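Local coordinates for antifreeze protein (Marinomonas primoryensis, PDB 4KDW) that forms one calcium-dependent, immunoglobulin-like beta-sandwich extender domain of a cell-surface ice-binding adhesin, probably helping to hold its ice-binding region away from the outer membrane, at residues L66-E71 with V85-S90; G25-N30 with A100-S105. All coordinates share one frame; numbering follows the deposited sequence.

Contact 1. Residues L66-E71 with V85-S90. With CA (calcium ion), chain G.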
loop_
_atom_site.group_PDB
_atom_site.type_symbol
_atom_site.label_atom_id
_atom_site.label_comp_id
_atom_site.label_asym_id
_atom_site.label_seq_id
_atom_site.Cartn_x
_atom_site.Cartn_y
_atom_site.Cartn_z
ATOM N N LEU A 66 3.380 -2.414 3.521
ATOM C CA LEU A 66 2.219 -3.339 3.450
ATOM C C LEU A 66 2.603 -4.680 3.971
ATOM O O LEU A 66 3.502 -5.284 3.400
ATOM C CB LEU A 66 1.734 -3.520 2.062
ATOM C CG LEU A 66 1.061 -2.361 1.288
ATOM C CD1 LEU A 66 1.860 -1.054 1.110
ATOM C CD2 LEU A 66 0.547 -2.860 -0.053
ATOM N N GLU A 67 1.946 -5.237 4.976
ATOM C CA GLU A 67 2.167 -6.582 5.411
ATOM C C GLU A 67 1.074 -7.438 4.822
ATOM O O GLU A 67 -0.090 -7.202 5.125
ATOM C CB GLU A 67 2.211 -6.635 6.928
ATOM C CG GLU A 67 2.716 -7.984 7.354
ATOM C CD GLU A 67 2.582 -8.318 8.837
ATOM O OE1 GLU A 67 3.315 -7.658 9.606
ATOM O OE2 GLU A 67 1.748 -9.219 9.229
ATOM N N ILE A 68 1.433 -8.407 3.982
ATOM C CA ILE A 68 0.493 -9.231 3.252
ATOM C C ILE A 68 0.898 -10.684 3.440
ATOM O O ILE A 68 2.006 -11.055 3.054
ATOM C CB ILE A 68 0.456 -8.857 1.744
ATOM C CG1 ILE A 68 0.176 -7.372 1.577
ATOM C CG2 ILE A 68 -0.586 -9.680 1.041
ATOM C CD1 ILE A 68 0.263 -6.873 0.138
ATOM N N ASN A 69 0.017 -11.489 4.070
ATOM C CA ASN A 69 0.354 -12.882 4.348
ATOM C C ASN A 69 1.617 -12.990 5.130
ATOM O O ASN A 69 2.383 -13.976 4.925
ATOM C CB ASN A 69 0.447 -13.692 3.062
ATOM C CG ASN A 69 0.477 -15.189 3.318
ATOM O OD1 ASN A 69 -0.240 -15.690 4.214
ATOM N ND2 ASN A 69 1.159 -15.918 2.480
ATOM N N GLY A 70 1.894 -12.055 6.024
ATOM C CA GLY A 70 3.080 -12.087 6.827
ATOM C C GLY A 70 4.316 -11.488 6.236
ATOM O O GLY A 70 5.322 -11.321 6.942
ATOM N N GLU A 71 4.318 -11.204 4.951
ATOM C CA GLU A 71 5.485 -10.671 4.222
ATOM C C GLU A 71 5.383 -9.143 4.181
ATOM O O GLU A 71 4.322 -8.645 3.807
ATOM C CB GLU A 71 5.548 -11.247 2.829
ATOM C CG GLU A 71 6.705 -10.712 1.995
ATOM C CD GLU A 71 8.089 -11.015 2.514
ATOM O OE1 GLU A 71 8.280 -11.742 3.463
ATOM O OE2 GLU A 71 9.055 -10.460 1.885
ATOM N N VAL A 85 3.640 -1.028 -5.411
ATOM C CA VAL A 85 4.606 -2.037 -5.004
ATOM C C VAL A 85 4.221 -3.362 -5.630
ATOM O O VAL A 85 3.043 -3.722 -5.684
ATOM C CB VAL A 85 4.708 -2.091 -3.442
ATOM C CG1 VAL A 85 3.380 -2.438 -2.757
ATOM C CG2 VAL A 85 5.827 -3.050 -3.002
ATOM N N ASP A 86 5.188 -4.131 -6.089
ATOM C CA ASP A 86 4.998 -5.417 -6.603
ATOM C C ASP A 86 4.923 -6.428 -5.502
ATOM O O ASP A 86 5.832 -6.524 -4.672
ATOM C CB ASP A 86 6.101 -5.773 -7.656
ATOM C CG ASP A 86 5.850 -5.079 -8.952
ATOM O OD1 ASP A 86 4.862 -4.445 -9.260
ATOM O OD2 ASP A 86 6.787 -5.287 -9.837
ATOM N N VAL A 87 3.886 -7.235 -5.511
ATOM C CA VAL A 87 3.574 -8.234 -4.488
ATOM C C VAL A 87 3.421 -9.591 -5.107
ATOM O O VAL A 87 2.876 -9.698 -6.248
ATOM C CB VAL A 87 2.274 -7.825 -3.767
ATOM C CG1 VAL A 87 1.718 -8.832 -2.752
ATOM C CG2 VAL A 87 2.504 -6.455 -3.100
ATOM N N ALA A 88 3.809 -10.659 -4.467
ATOM C CA ALA A 88 3.517 -11.952 -4.930
ATOM C C ALA A 88 2.009 -12.158 -4.992
ATOM O O ALA A 88 1.315 -12.031 -4.001
ATOM C CB ALA A 88 4.199 -13.019 -4.090
ATOM N N GLY A 89 1.464 -12.617 -6.142
ATOM C CA GLY A 89 0.043 -12.899 -6.268
ATOM C C GLY A 89 -0.360 -13.947 -5.243
ATOM O O GLY A 89 -1.469 -13.962 -4.772
ATOM N N SER A 90 0.530 -14.861 -4.870
ATOM C CA SER A 90 0.192 -15.911 -3.947
ATOM C C SER A 90 -0.030 -15.372 -2.549
ATOM O O SER A 90 -0.835 -15.899 -1.754
ATOM C CB SER A 90 1.144 -17.069 -3.988
ATOM O OG SER A 90 2.454 -16.619 -3.575
HETATM CA CA CA G . 6.145 -10.636 8.849
HETATM O O HOH W 1 4.382 -11.079 9.826
HETATM O O HOH W 2 8.139 -11.999 9.273
HETATM O O HOH W 3 7.652 -9.669 7.365
#
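Ile68 and Val87 meet methyl to methyl, tip to tip, across the interior of the sandwich. Ile68 CD1 lies 3.8 Å from Val87 CG1 and 4.0 Å from Val87 CG2, so the one methyl faces both branches of the valine. The Ile68 chain beyond CB is extended (chi2 174°), carrying CD1 straight across the gap. Two residues earlier on each strand, Leu66 CD2 approaches Val85 CG1 likewise end-on at 3.9 Å. CA separations of 8.9 Å for Leu66 and Val85 and 8.4 Å for Ile68 and Val87 are too wide for backbone pairing, and no hydrogen bond links the segments.

The strand ends in the two-residue type I' turn (Ile68 to Glu71) of the beta hairpin joining strands 63-68 and 71-76, closed by Ile68 N to Glu71 O at 2.9 Å and its reciprocal, Glu71 N to Ile68 O. At its corner, Gly70 O binds a calcium ion at 2.2 Å, with three waters. Asn69 ND2 bonds Asp91 OD1 and Asn69 N bonds OD2 of Asp95, itself a calcium ligand. Leu92 of helix 89-94 packs on both Ile68 and Val87, Phe98 of strand 97-105 touches Leu66 and Ile68, and Val49 of strand 46-54 touches Leu66 and Val87.

Contact 2. Residues G25-N30 with A100-S105. With CA (calcium ion), chain H.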
loop_
_atom_site.group_PDB
_atom_site.type_symbol
_atom_site.label_atom_id
_atom_site.label_comp_id
_atom_site.label_asym_id
_atom_site.label_seq_id
_atom_site.Cartn_x
_atom_site.Cartn_y
_atom_site.Cartn_z
ATOM N N GLY A 25 -1.849 12.169 7.015
ATOM C CA GLY A 25 -2.632 12.552 5.825
ATOM C C GLY A 25 -3.688 11.502 5.612
ATOM O O GLY A 25 -4.422 11.077 6.525
ATOM N N THR A 26 -3.864 11.125 4.359
ATOM C CA THR A 26 -4.811 10.112 3.883
ATOM C C THR A 26 -4.122 9.155 2.957
ATOM O O THR A 26 -3.416 9.591 2.016
ATOM C CB THR A 26 -5.990 10.747 3.155
ATOM O OG1 THR A 26 -6.702 11.632 4.053
ATOM C CG2 THR A 26 -7.035 9.687 2.611
ATOM N N VAL A 27 -4.280 7.880 3.236
ATOM C CA VAL A 27 -3.730 6.829 2.393
ATOM C C VAL A 27 -4.861 5.991 1.832
ATOM O O VAL A 27 -5.758 5.587 2.618
ATOM C CB VAL A 27 -2.712 5.947 3.196
ATOM C CG1 VAL A 27 -2.355 4.686 2.433
ATOM C CG2 VAL A 27 -1.508 6.743 3.579
ATOM N N THR A 28 -4.872 5.720 0.565
ATOM C CA THR A 28 -5.891 4.882 -0.048
ATOM C C THR A 28 -5.191 3.769 -0.771
ATOM O O THR A 28 -4.000 3.898 -1.202
ATOM C CB THR A 28 -6.814 5.626 -0.960
ATOM O OG1 THR A 28 -6.109 5.953 -2.157
ATOM C CG2 THR A 28 -7.339 6.895 -0.247
ATOM N N VAL A 29 -5.791 2.605 -0.916
ATOM C CA VAL A 29 -5.355 1.491 -1.705
ATOM C C VAL A 29 -6.339 1.272 -2.806
ATOM O O VAL A 29 -7.550 1.162 -2.555
ATOM C CB VAL A 29 -5.174 0.215 -0.837
ATOM C CG1 VAL A 29 -4.627 -0.914 -1.693
ATOM C CG2 VAL A 29 -4.331 0.466 0.408
ATOM N N ASN A 30 -5.884 1.263 -4.029
ATOM C CA ASN A 30 -6.709 1.001 -5.237
ATOM C C ASN A 30 -7.171 -0.426 -5.232
ATOM O O ASN A 30 -6.759 -1.297 -4.441
ATOM C CB ASN A 30 -5.871 1.270 -6.462
ATOM C CG ASN A 30 -5.454 2.740 -6.612
ATOM O OD1 ASN A 30 -6.191 3.628 -6.216
ATOM N ND2 ASN A 30 -4.318 2.967 -7.211
ATOM N N ALA A 100 -1.996 -0.421 4.303
ATOM C CA ALA A 100 -0.808 0.344 3.807
ATOM C C ALA A 100 -0.541 1.440 4.785
ATOM O O ALA A 100 -1.414 2.260 5.082
ATOM C CB ALA A 100 -1.095 0.901 2.385
ATOM N N VAL A 101 0.690 1.456 5.305
ATOM C CA VAL A 101 1.091 2.396 6.294
ATOM C C VAL A 101 2.198 3.287 5.793
ATOM O O VAL A 101 3.262 2.780 5.355
ATOM C CB VAL A 101 1.547 1.682 7.584
ATOM C CG1 VAL A 101 1.983 2.732 8.582
ATOM C CG2 VAL A 101 0.459 0.812 8.080
ATOM N N VAL A 102 1.993 4.591 5.788
ATOM C CA VAL A 102 3.007 5.572 5.316
ATOM C C VAL A 102 3.594 6.247 6.523
ATOM O O VAL A 102 2.868 6.722 7.407
ATOM C CB VAL A 102 2.362 6.596 4.382
ATOM C CG1 VAL A 102 3.340 7.657 3.986
ATOM C CG2 VAL A 102 1.853 5.852 3.168
ATOM N N THR A 103 4.913 6.292 6.584
ATOM C CA THR A 103 5.624 6.951 7.656
ATOM C C THR A 103 6.142 8.278 7.143
ATOM O O THR A 103 6.837 8.315 6.126
ATOM C CB THR A 103 6.765 6.086 8.143
ATOM O OG1 THR A 103 6.266 4.864 8.609
ATOM C CG2 THR A 103 7.482 6.802 9.289
ATOM N N SER A 104 5.788 9.365 7.848
ATOM C CA SER A 104 6.130 10.719 7.414
ATOM C C SER A 104 6.811 11.461 8.545
ATOM O O SER A 104 6.734 11.069 9.701
ATOM C CB SER A 104 4.875 11.441 7.048
ATOM O OG SER A 104 4.191 10.764 5.960
ATOM N N SER A 105 7.464 12.536 8.167
ATOM C CA SER A 105 8.135 13.422 9.126
ATOM C C SER A 105 7.793 14.874 8.842
ATOM O O SER A 105 7.577 15.289 7.716
ATOM C CB SER A 105 9.566 13.233 9.032
ATOM O OG SER A 105 10.035 13.446 7.759
HETATM CA CA CA H . 9.159 14.962 5.548
HETATM O O HOH W 4 7.226 13.391 5.214
HETATM O O HOH W 5 10.590 16.326 6.865
HETATM O O HOH W 6 10.086 14.483 4.088
#
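Val27 makes two apolar contacts with strand 100-105, one through each methyl. Its CG2 is 3.5 Å from CG2 of Val102, a close approach in which the two side chains cross at a slant. CG1, anti to the backbone N of Val27 (chi1 168°), is turned instead to Ala100, 4.0 Å from Ala100 CB. That CB also receives Val29 CG2 at 3.8 Å, so the alanine is shared by two valines of the facing strand.

The one polar atom touched is Ala100 O, 3.7 Å from Val27 CG1, a van der Waals approach. Strands 26-29 and 100-105 run roughly antiparallel at 147°, their axes 7.7 Å apart at the closest, and no hydrogen bond passes between them.

At the far end of the second segment, Ser105 meets a calcium ion through its O at 2.7 Å and its OG at 2.8 Å, both long, a loose chelation by one residue. Two waters also bind the ion; of these, water 4 accepts a bond from Ser105 N.

Methyl packing without cross-strand polar bonds implies face-to-face association of two sheets, with backbone pairing left to neighbours within each sheet: Thr28 bonds to Thr52, and Ala100 to Gly116.

Both contacts join the same two sheets of the sandwich, with centres 16 Å apart on opposite sides of the chain's centre. They meet where Leu66 CD1 touches Ala100 CB at 3.8 Å, a packing made within one sheet, since strands 63-68 and 97-105 are neighbours there. The other sheet supplies its two outermost strands: 82-88 to contact 1 and 26-29 to contact 2, with 46-54 between them. Along the chain, contact 1 is nested within the loop that contact 2 closes. The ions at Gly70 and Ser105 are peripheral, each bound through one residue of these segments and waters. Other calcium ions, about 7 Å from the side chains of Ile68 and Val29, better fit the domain's calcium-dependent folding.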